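Local coordinates for succinylglutamate desuccinylase (Vibrio parahaemolyticus, PDB 2BCO), which probably hydrolyses N-succinylglutamate to succinate and glutamate, the last step of arginine degradation by the AST pathway, using one zinc ion per subunit, at residues A[89-93]-A[138-142]; A[168-172]-A[196-200]; A[176-182]-A[334-339]. All coordinates share one frame; numbering follows the deposited sequence.

Contact 1: A[89-93]-A[138-142]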
loop_
_atom_site.group_PDB
_atom_site.type_symbol
_atom_site.label_atom_id
_atom_site.label_comp_id
_atom_site.label_asym_id
_atom_site.label_seq_id
_atom_site.Cartn_x
_atom_site.Cartn_y
_atom_site.Cartn_z
ATOM N N ALA A 89 -0.536 -18.510 6.595
ATOM C CA ALA A 89 0.617 -17.626 6.623
ATOM C C ALA A 89 0.611 -16.807 7.905
ATOM O O ALA A 89 -0.446 -16.514 8.455
ATOM C CB ALA A 89 0.596 -16.701 5.414
ATOM N N ARG A 90 1.794 -16.458 8.389
ATOM C CA ARG A 90 1.913 -15.642 9.588
ATOM C C ARG A 90 1.628 -14.219 9.110
ATOM O O ARG A 90 2.201 -13.774 8.118
ATOM C CB ARG A 90 3.328 -15.765 10.162
ATOM C CG ARG A 90 3.601 -14.890 11.376
ATOM C CD ARG A 90 4.799 -15.407 12.154
ATOM N NE ARG A 90 5.257 -14.458 13.163
ATOM C CZ ARG A 90 6.221 -13.566 12.965
ATOM N NH1 ARG A 90 6.834 -13.494 11.794
ATOM N NH2 ARG A 90 6.581 -12.753 13.947
ATOM N N CYS A 91 0.732 -13.514 9.795
ATOM C CA CYS A 91 0.372 -12.156 9.392
ATOM C C CYS A 91 0.439 -11.141 10.525
ATOM O O CYS A 91 0.331 -11.484 11.700
ATOM C CB CYS A 91 -1.054 -12.127 8.826
ATOM S SG CYS A 91 -1.437 -13.336 7.538
ATOM N N LEU A 92 0.616 -9.882 10.149
ATOM C CA LEU A 92 0.643 -8.790 11.105
ATOM C C LEU A 92 -0.310 -7.747 10.541
ATOM O O LEU A 92 0.034 -7.056 9.574
ATOM C CB LEU A 92 2.049 -8.191 11.234
ATOM C CG LEU A 92 2.126 -7.065 12.274
ATOM C CD1 LEU A 92 1.880 -7.650 13.651
ATOM C CD2 LEU A 92 3.474 -6.372 12.234
ATOM N N PHE A 93 -1.508 -7.653 11.122
ATOM C CA PHE A 93 -2.513 -6.696 10.669
ATOM C C PHE A 93 -2.344 -5.382 11.392
ATOM O O PHE A 93 -2.257 -5.327 12.626
ATOM C CB PHE A 93 -3.939 -7.222 10.893
ATOM C CG PHE A 93 -4.295 -8.408 10.023
ATOM C CD1 PHE A 93 -4.000 -9.701 10.428
ATOM C CD2 PHE A 93 -4.900 -8.221 8.786
ATOM C CE1 PHE A 93 -4.306 -10.804 9.611
ATOM C CE2 PHE A 93 -5.211 -9.313 7.957
ATOM C CZ PHE A 93 -4.910 -10.608 8.376
ATOM N N ARG A 138 10.360 -4.491 12.312
ATOM C CA ARG A 138 11.555 -5.150 12.801
ATOM C C ARG A 138 11.210 -6.409 13.596
ATOM O O ARG A 138 11.739 -7.487 13.316
ATOM C CB ARG A 138 12.356 -4.190 13.680
ATOM C CG ARG A 138 13.692 -4.740 14.163
ATOM C CD ARG A 138 14.180 -3.946 15.360
ATOM N NE ARG A 138 13.263 -4.068 16.493
ATOM C CZ ARG A 138 13.352 -3.343 17.605
ATOM N NH1 ARG A 138 14.316 -2.440 17.729
ATOM N NH2 ARG A 138 12.488 -3.521 18.596
ATOM N N ASP A 139 10.315 -6.274 14.576
ATOM C CA ASP A 139 9.929 -7.405 15.418
ATOM C C ASP A 139 9.260 -8.543 14.660
ATOM O O ASP A 139 9.458 -9.716 14.982
ATOM C CB ASP A 139 8.991 -6.949 16.541
ATOM C CG ASP A 139 9.689 -6.076 17.572
ATOM O OD1 ASP A 139 10.932 -5.909 17.489
ATOM O OD2 ASP A 139 8.986 -5.557 18.472
ATOM N N PHE A 140 8.463 -8.199 13.658
ATOM C CA PHE A 140 7.762 -9.204 12.884
ATOM C C PHE A 140 8.677 -9.977 11.934
ATOM O O PHE A 140 8.544 -11.188 11.797
ATOM C CB PHE A 140 6.632 -8.545 12.096
ATOM C CG PHE A 140 5.762 -9.518 11.362
ATOM C CD1 PHE A 140 4.934 -10.396 12.059
ATOM C CD2 PHE A 140 5.770 -9.562 9.970
ATOM C CE1 PHE A 140 4.119 -11.303 11.376
ATOM C CE2 PHE A 140 4.961 -10.465 9.276
ATOM C CZ PHE A 140 4.133 -11.339 9.982
ATOM N N TYR A 141 9.598 -9.283 11.274
ATOM C CA TYR A 141 10.503 -9.946 10.347
ATOM C C TYR A 141 11.723 -10.567 11.024
ATOM O O TYR A 141 12.482 -11.294 10.385
ATOM C CB TYR A 141 10.983 -8.981 9.255
ATOM C CG TYR A 141 9.924 -8.608 8.236
ATOM C CD1 TYR A 141 8.987 -9.547 7.796
ATOM C CD2 TYR A 141 9.891 -7.334 7.670
ATOM C CE1 TYR A 141 8.039 -9.226 6.810
ATOM C CE2 TYR A 141 8.955 -7.001 6.684
ATOM C CZ TYR A 141 8.030 -7.949 6.257
ATOM O OH TYR A 141 7.101 -7.611 5.290
ATOM N N GLN A 142 11.910 -10.290 12.311
ATOM C CA GLN A 142 13.057 -10.830 13.034
ATOM C C GLN A 142 13.065 -12.357 12.965
ATOM O O GLN A 142 12.059 -13.015 13.237
ATOM C CB GLN A 142 13.036 -10.382 14.501
ATOM C CG GLN A 142 14.246 -10.860 15.295
ATOM C CD GLN A 142 14.141 -10.562 16.778
ATOM O OE1 GLN A 142 13.987 -9.409 17.183
ATOM N NE2 GLN A 142 14.230 -11.604 17.600
#

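Contact 2: A[168-172]-A[196-200]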
loop_
_atom_site.group_PDB
_atom_site.type_symbol
_atom_site.label_atom_id
_atom_site.label_comp_id
_atom_site.label_asym_id
_atom_site.label_seq_id
_atom_site.Cartn_x
_atom_site.Cartn_y
_atom_site.Cartn_z
ATOM N N VAL A 168 1.963 0.275 -6.526
ATOM C CA VAL A 168 3.269 0.874 -6.706
ATOM C C VAL A 168 4.327 -0.003 -6.049
ATOM O O VAL A 168 4.247 -0.292 -4.855
ATOM C CB VAL A 168 3.322 2.286 -6.085
ATOM C CG1 VAL A 168 4.719 2.852 -6.208
ATOM C CG2 VAL A 168 2.321 3.192 -6.776
ATOM N N SER A 169 5.304 -0.435 -6.842
ATOM C CA SER A 169 6.392 -1.276 -6.350
ATOM C C SER A 169 7.621 -0.400 -6.077
ATOM O O SER A 169 8.164 0.216 -6.996
ATOM C CB SER A 169 6.741 -2.350 -7.386
ATOM O OG SER A 169 7.829 -3.134 -6.943
ATOM N N PRO A 170 8.080 -0.354 -4.812
ATOM C CA PRO A 170 9.235 0.438 -4.367
ATOM C C PRO A 170 10.536 0.120 -5.091
ATOM O O PRO A 170 10.722 -0.984 -5.603
ATOM C CB PRO A 170 9.336 0.111 -2.876
ATOM C CG PRO A 170 7.959 -0.300 -2.513
ATOM C CD PRO A 170 7.568 -1.158 -3.693
ATOM N N LYS A 171 11.423 1.109 -5.098
ATOM C CA LYS A 171 12.731 1.008 -5.720
ATOM C C LYS A 171 13.783 0.707 -4.667
ATOM O O LYS A 171 13.991 1.494 -3.746
ATOM C CB LYS A 171 13.093 2.322 -6.420
ATOM C CG LYS A 171 14.453 2.311 -7.093
ATOM C CD LYS A 171 14.500 1.256 -8.181
ATOM C CE LYS A 171 15.776 1.347 -8.984
ATOM N NZ LYS A 171 15.749 0.375 -10.117
ATOM N N THR A 172 14.439 -0.439 -4.815
ATOM C CA THR A 172 15.491 -0.869 -3.899
ATOM C C THR A 172 16.413 -1.808 -4.664
ATOM O O THR A 172 16.016 -2.370 -5.687
ATOM C CB THR A 172 14.902 -1.605 -2.677
ATOM O OG1 THR A 172 15.963 -2.177 -1.910
ATOM C CG2 THR A 172 13.949 -2.715 -3.116
ATOM N N SER A 196 8.434 1.871 -9.317
ATOM C CA SER A 196 9.179 3.086 -8.988
ATOM C C SER A 196 10.620 3.013 -9.488
ATOM O O SER A 196 11.200 1.932 -9.554
ATOM C CB SER A 196 9.198 3.317 -7.476
ATOM O OG SER A 196 7.913 3.650 -6.989
ATOM N N ASN A 197 11.193 4.162 -9.839
ATOM C CA ASN A 197 12.580 4.208 -10.298
ATOM C C ASN A 197 13.401 5.029 -9.313
ATOM O O ASN A 197 14.570 5.299 -9.556
ATOM C CB ASN A 197 12.684 4.818 -11.711
ATOM C CG ASN A 197 12.519 6.336 -11.713
ATOM O OD1 ASN A 197 11.808 6.894 -10.876
ATOM N ND2 ASN A 197 13.159 7.006 -12.667
ATOM N N SER A 198 12.799 5.412 -8.191
ATOM C CA SER A 198 13.509 6.212 -7.197
ATOM C C SER A 198 13.120 5.880 -5.744
ATOM O O SER A 198 11.946 5.697 -5.434
ATOM C CB SER A 198 13.258 7.698 -7.478
ATOM O OG SER A 198 14.033 8.520 -6.627
ATOM N N PRO A 199 14.115 5.795 -4.837
ATOM C CA PRO A 199 13.864 5.488 -3.423
ATOM C C PRO A 199 12.841 6.457 -2.852
ATOM O O PRO A 199 12.874 7.645 -3.158
ATOM C CB PRO A 199 15.243 5.642 -2.787
ATOM C CG PRO A 199 16.160 5.211 -3.904
ATOM C CD PRO A 199 15.563 5.931 -5.090
ATOM N N SER A 200 11.939 5.956 -2.015
ATOM C CA SER A 200 10.890 6.814 -1.478
ATOM C C SER A 200 10.937 7.011 0.041
ATOM O O SER A 200 11.982 6.857 0.669
ATOM C CB SER A 200 9.527 6.247 -1.901
ATOM O OG SER A 200 8.505 7.210 -1.773
HETATM O O HOH W 1 10.555 3.614 -4.232
HETATM O O HOH W 2 12.699 0.482 -11.378
#

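Contact 3: A[176-182]-A[334-339]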
loop_
_atom_site.group_PDB
_atom_site.type_symbol
_atom_site.label_atom_id
_atom_site.label_comp_id
_atom_site.label_asym_id
_atom_site.label_seq_id
_atom_site.Cartn_x
_atom_site.Cartn_y
_atom_site.Cartn_z
ATOM N N VAL A 176 12.687 -7.366 -4.902
ATOM C CA VAL A 176 11.391 -7.389 -4.230
ATOM C C VAL A 176 10.233 -7.419 -5.222
ATOM O O VAL A 176 9.081 -7.197 -4.857
ATOM C CB VAL A 176 11.238 -6.148 -3.310
ATOM C CG1 VAL A 176 12.388 -6.102 -2.313
ATOM C CG2 VAL A 176 11.225 -4.862 -4.148
ATOM N N ARG A 177 10.544 -7.689 -6.481
ATOM C CA ARG A 177 9.526 -7.743 -7.516
ATOM C C ARG A 177 9.483 -9.159 -8.066
ATOM O O ARG A 177 9.783 -9.393 -9.229
ATOM C CB ARG A 177 9.866 -6.741 -8.609
ATOM C CG ARG A 177 9.853 -5.293 -8.103
ATOM C CD ARG A 177 10.312 -4.313 -9.159
ATOM N NE ARG A 177 10.119 -2.933 -8.732
ATOM C CZ ARG A 177 10.700 -1.888 -9.312
ATOM N NH1 ARG A 177 11.511 -2.067 -10.346
ATOM N NH2 ARG A 177 10.475 -0.668 -8.858
ATOM N N SER A 178 9.078 -10.088 -7.205
ATOM C CA SER A 178 9.025 -11.508 -7.522
ATOM C C SER A 178 7.877 -12.034 -8.382
ATOM O O SER A 178 6.914 -11.327 -8.707
ATOM C CB SER A 178 9.033 -12.311 -6.223
ATOM O OG SER A 178 7.804 -12.122 -5.536
ATOM N N LYS A 179 8.006 -13.311 -8.721
ATOM C CA LYS A 179 7.026 -14.024 -9.516
ATOM C C LYS A 179 5.740 -14.154 -8.694
ATOM O O LYS A 179 4.645 -13.959 -9.203
ATOM C CB LYS A 179 7.565 -15.418 -9.863
ATOM C CG LYS A 179 6.644 -16.247 -10.744
ATOM C CD LYS A 179 6.686 -15.746 -12.175
ATOM C CE LYS A 179 5.815 -16.584 -13.081
ATOM N NZ LYS A 179 5.909 -16.112 -14.486
ATOM N N ALA A 180 5.880 -14.488 -7.415
ATOM C CA ALA A 180 4.714 -14.643 -6.551
ATOM C C ALA A 180 3.966 -13.325 -6.381
ATOM O O ALA A 180 2.735 -13.298 -6.439
ATOM C CB ALA A 180 5.134 -15.184 -5.201
ATOM N N LEU A 181 4.703 -12.232 -6.175
ATOM C CA LEU A 181 4.070 -10.925 -6.011
ATOM C C LEU A 181 3.265 -10.534 -7.242
ATOM O O LEU A 181 2.140 -10.059 -7.115
ATOM C CB LEU A 181 5.108 -9.838 -5.736
ATOM C CG LEU A 181 4.483 -8.451 -5.522
ATOM C CD1 LEU A 181 3.731 -8.433 -4.183
ATOM C CD2 LEU A 181 5.543 -7.383 -5.543
ATOM N N VAL A 182 3.850 -10.723 -8.424
ATOM C CA VAL A 182 3.189 -10.398 -9.687
ATOM C C VAL A 182 1.979 -11.298 -9.899
ATOM O O VAL A 182 0.928 -10.833 -10.332
ATOM C CB VAL A 182 4.160 -10.542 -10.884
ATOM C CG1 VAL A 182 3.396 -10.459 -12.204
ATOM C CG2 VAL A 182 5.200 -9.434 -10.828
ATOM N N PHE A 334 10.813 -11.446 -16.768
ATOM C CA PHE A 334 11.368 -11.907 -15.505
ATOM C C PHE A 334 12.811 -12.356 -15.706
ATOM O O PHE A 334 13.089 -13.282 -16.475
ATOM C CB PHE A 334 10.551 -13.074 -14.940
ATOM C CG PHE A 334 9.452 -12.651 -14.005
ATOM C CD1 PHE A 334 9.755 -12.157 -12.735
ATOM C CD2 PHE A 334 8.118 -12.713 -14.398
ATOM C CE1 PHE A 334 8.740 -11.740 -11.867
ATOM C CE2 PHE A 334 7.097 -12.302 -13.545
ATOM C CZ PHE A 334 7.405 -11.808 -12.276
ATOM N N GLU A 335 13.731 -11.684 -15.027
ATOM C CA GLU A 335 15.133 -12.040 -15.104
ATOM C C GLU A 335 15.551 -12.494 -13.715
ATOM O O GLU A 335 15.575 -11.705 -12.771
ATOM C CB GLU A 335 15.979 -10.851 -15.553
ATOM C CG GLU A 335 17.442 -11.226 -15.799
ATOM C CD GLU A 335 18.253 -10.103 -16.418
ATOM O OE1 GLU A 335 19.457 -10.313 -16.682
ATOM O OE2 GLU A 335 17.694 -9.009 -16.640
ATOM N N GLU A 336 15.857 -13.783 -13.596
ATOM C CA GLU A 336 16.274 -14.370 -12.322
ATOM C C GLU A 336 15.218 -14.179 -11.232
ATOM O O GLU A 336 15.550 -13.960 -10.068
ATOM C CB GLU A 336 17.605 -13.758 -11.869
ATOM C CG GLU A 336 18.773 -14.046 -12.800
ATOM C CD GLU A 336 19.307 -15.461 -12.652
ATOM O OE1 GLU A 336 18.544 -16.424 -12.899
ATOM O OE2 GLU A 336 20.496 -15.608 -12.284
ATOM N N GLY A 337 13.949 -14.269 -11.617
ATOM C CA GLY A 337 12.868 -14.121 -10.658
ATOM C C GLY A 337 12.511 -12.685 -10.308
ATOM O O GLY A 337 11.716 -12.447 -9.399
ATOM N N GLU A 338 13.095 -11.734 -11.029
ATOM C CA GLU A 338 12.850 -10.315 -10.800
ATOM C C GLU A 338 12.193 -9.690 -12.035
ATOM O O GLU A 338 12.638 -9.914 -13.166
ATOM C CB GLU A 338 14.182 -9.607 -10.503
ATOM C CG GLU A 338 14.108 -8.082 -10.421
ATOM C CD GLU A 338 13.424 -7.574 -9.147
ATOM O OE1 GLU A 338 13.293 -6.346 -9.004
ATOM O OE2 GLU A 338 13.020 -8.392 -8.290
ATOM N N LEU A 339 11.139 -8.908 -11.826
ATOM C CA LEU A 339 10.471 -8.277 -12.956
ATOM C C LEU A 339 11.236 -7.016 -13.336
ATOM O O LEU A 339 11.283 -6.056 -12.563
ATOM C CB LEU A 339 9.011 -7.922 -12.622
ATOM C CG LEU A 339 8.234 -7.471 -13.872
ATOM C CD1 LEU A 339 7.841 -8.708 -14.696
ATOM C CD2 LEU A 339 6.993 -6.666 -13.488
HETATM O O HOH W 3 13.393 -4.864 -6.724
HETATM O O HOH W 4 12.801 -4.025 -11.814
HETATM O O HOH W 5 10.782 -14.570 -8.239
#

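Contact 1: A[89-93]-A[138-142]
The carbonyl oxygen of Phe-140, close to the C-terminal end of helix 125-141, is gripped by two nitrogens of one guanidinium. Arg-90 NH1 donates to Phe-140 O at 2.9 Å with an N-H...O angle of 159°, and Arg-90 NH2 adds a weak bond to the same Phe-140 O. The oxygen lies at the edge of the guanidinium, in its plane, so both nitrogens can share it. Arg-90 gets there by running extended from CG to NE, with CG anti to the backbone N (chi1 177°). The guanidinium lies over one face of the Phe-140 ring, offset toward the rim: the two flat groups are 17° from parallel, and Arg-90 CZ sits 3.5 Å from Phe-140 CE1. The side chains slide past each other in opposite directions, so the arginine lies on the ring of the very residue whose carbonyl it binds. Leu-92 takes the opposite face. Its CB stands almost straight above the ring centre in a CH-pi contact, 3.7 Å from the centroid, while Leu-92 CD2 reaches back to Phe-140 CB at 3.8 Å. The tip of the ring, CZ, comes down on the strand backbone, 3.7 Å from Cys-91 C. A salt bridge from Arg-90 NE to Glu-43 and a hydrogen bond from NH1 to Asn-55 fix the rotation of the guanidinium. Phe-140, held between two residues of strand 90-95, thus docks the end of a helix on the beta-sheet, as in the alpha/beta catalytic domain of the zinc-dependent AspA/AstE hydrolases.

Contact 2: A[168-172]-A[196-200]
Where strands 165-169 and 192-195 of the catalytic domain run out, the two segments leaving them stay together for a few residues, and this contact lies in that pair of exits. The backbone bond that joins them runs from Ser-196 N to Ser-169 O, 2.9 Å long, with an N-H...O angle of 155°. Ser-196 CB also rests 3.3 Å from Ser-169 O. With its OG turned beside the backbone N (chi1 -68°), Ser-196 brings the hydroxyl to 3.4 Å from Val-168 CG1. The strands pair in parallel, and the bond carries their pairing one step past the end of 192-195. This end of the strand pair is near the active site: the side chain of Val-168 is about 5 Å from that of Glu-219, the predicted catalytic residue, and about 10 Å from the zinc ion. Further out, Lys-171 supplies most of the cover on its side, lying along the backbone of 196-199. Lys-171 CB comes within 3.6 Å of Ser-198 N, and its CG lies 3.7 Å from Asn-197 C. A bend at chi2 (62°) takes Lys-171 CD to Ser-196 O, 3.6 Å away. Two waters bridge the segments: one accepts from Lys-171 N and donates to Ser-198 O, the other donates to Ser-196 O and has a weak link to Lys-171 NZ. Arg-177 hydrogen-bonds both Ser-196 O and Ser-169 OG. Pro-170 turns its ring from the other loop onto helix 203-211, meeting Ser-204, Trp-205 and Ala-208.

Contact 3: A[176-182]-A[334-339]
With CG anti to the backbone N (chi1 172°), a bend at chi2 (73°) turns the Glu-338 carboxylate toward the backbone of Arg-177, although its CB starts away from that segment. There OE2 accepts from Arg-177 N at 3.1 Å on the syn side, with the donor 25° out of the carboxylate plane. Leu-339 N donates to Arg-177 O at 3.0 Å, so both polar backbone atoms of Arg-177 are used. OE1 of Glu-338 lies against the Arg-177 aliphatic chain, 3.5 Å from CB, and a water that accepts from Val-176 N lies within hydrogen-bonding reach of OE1. The guanidinium leads on to Ser-196 and Ser-169. The type I' turn from Glu-335 to Glu-338 sets Gly-337 O over Ser-178 CA, 3.4 Å apart in a CA-H...O contact, and a water joins that carbonyl to Lys-179 N. Beside it the Phe-334 ring has Lys-179 CD over one face, a CH-pi contact 4.0 Å from the centroid, and Leu-339 CD1 over the opposite one. Val-182 CG2 presses on Phe-334 CZ at 3.5 Å. Ser-178 caps helix 179-188, its OG accepting from Leu-181 N and also bonded to Gln-214. One backbone bond, a carboxylate and bridging waters thus join the hairpin to the start of this helix, and the donors around Glu-338 would be expected to favour its ionised form.

Overall arrangement
Along the chain contact 1 closes first, while contacts 2 and 3 interleave: 168-172, 176-182, 196-200, then 334-339. Contact 1 stands apart, its centre about 22 Å from each of the others, where helix 125-141 meets strand 90-95. Contacts 2 and 3 are about 15 Å apart between centres and touch through Arg-177, whose guanidinium reaches from the start of helix 179-188 to Ser-169 and Ser-196. Strand 165-169, helix 179-188 and strand 192-195 follow one another, so contact 2 and the 176-182 side of contact 3 share one region of the catalytic domain. Contact 3 brings the C-terminal hairpin, 322-335 with 338-341, onto that region, and contact 2 lies nearest the zinc.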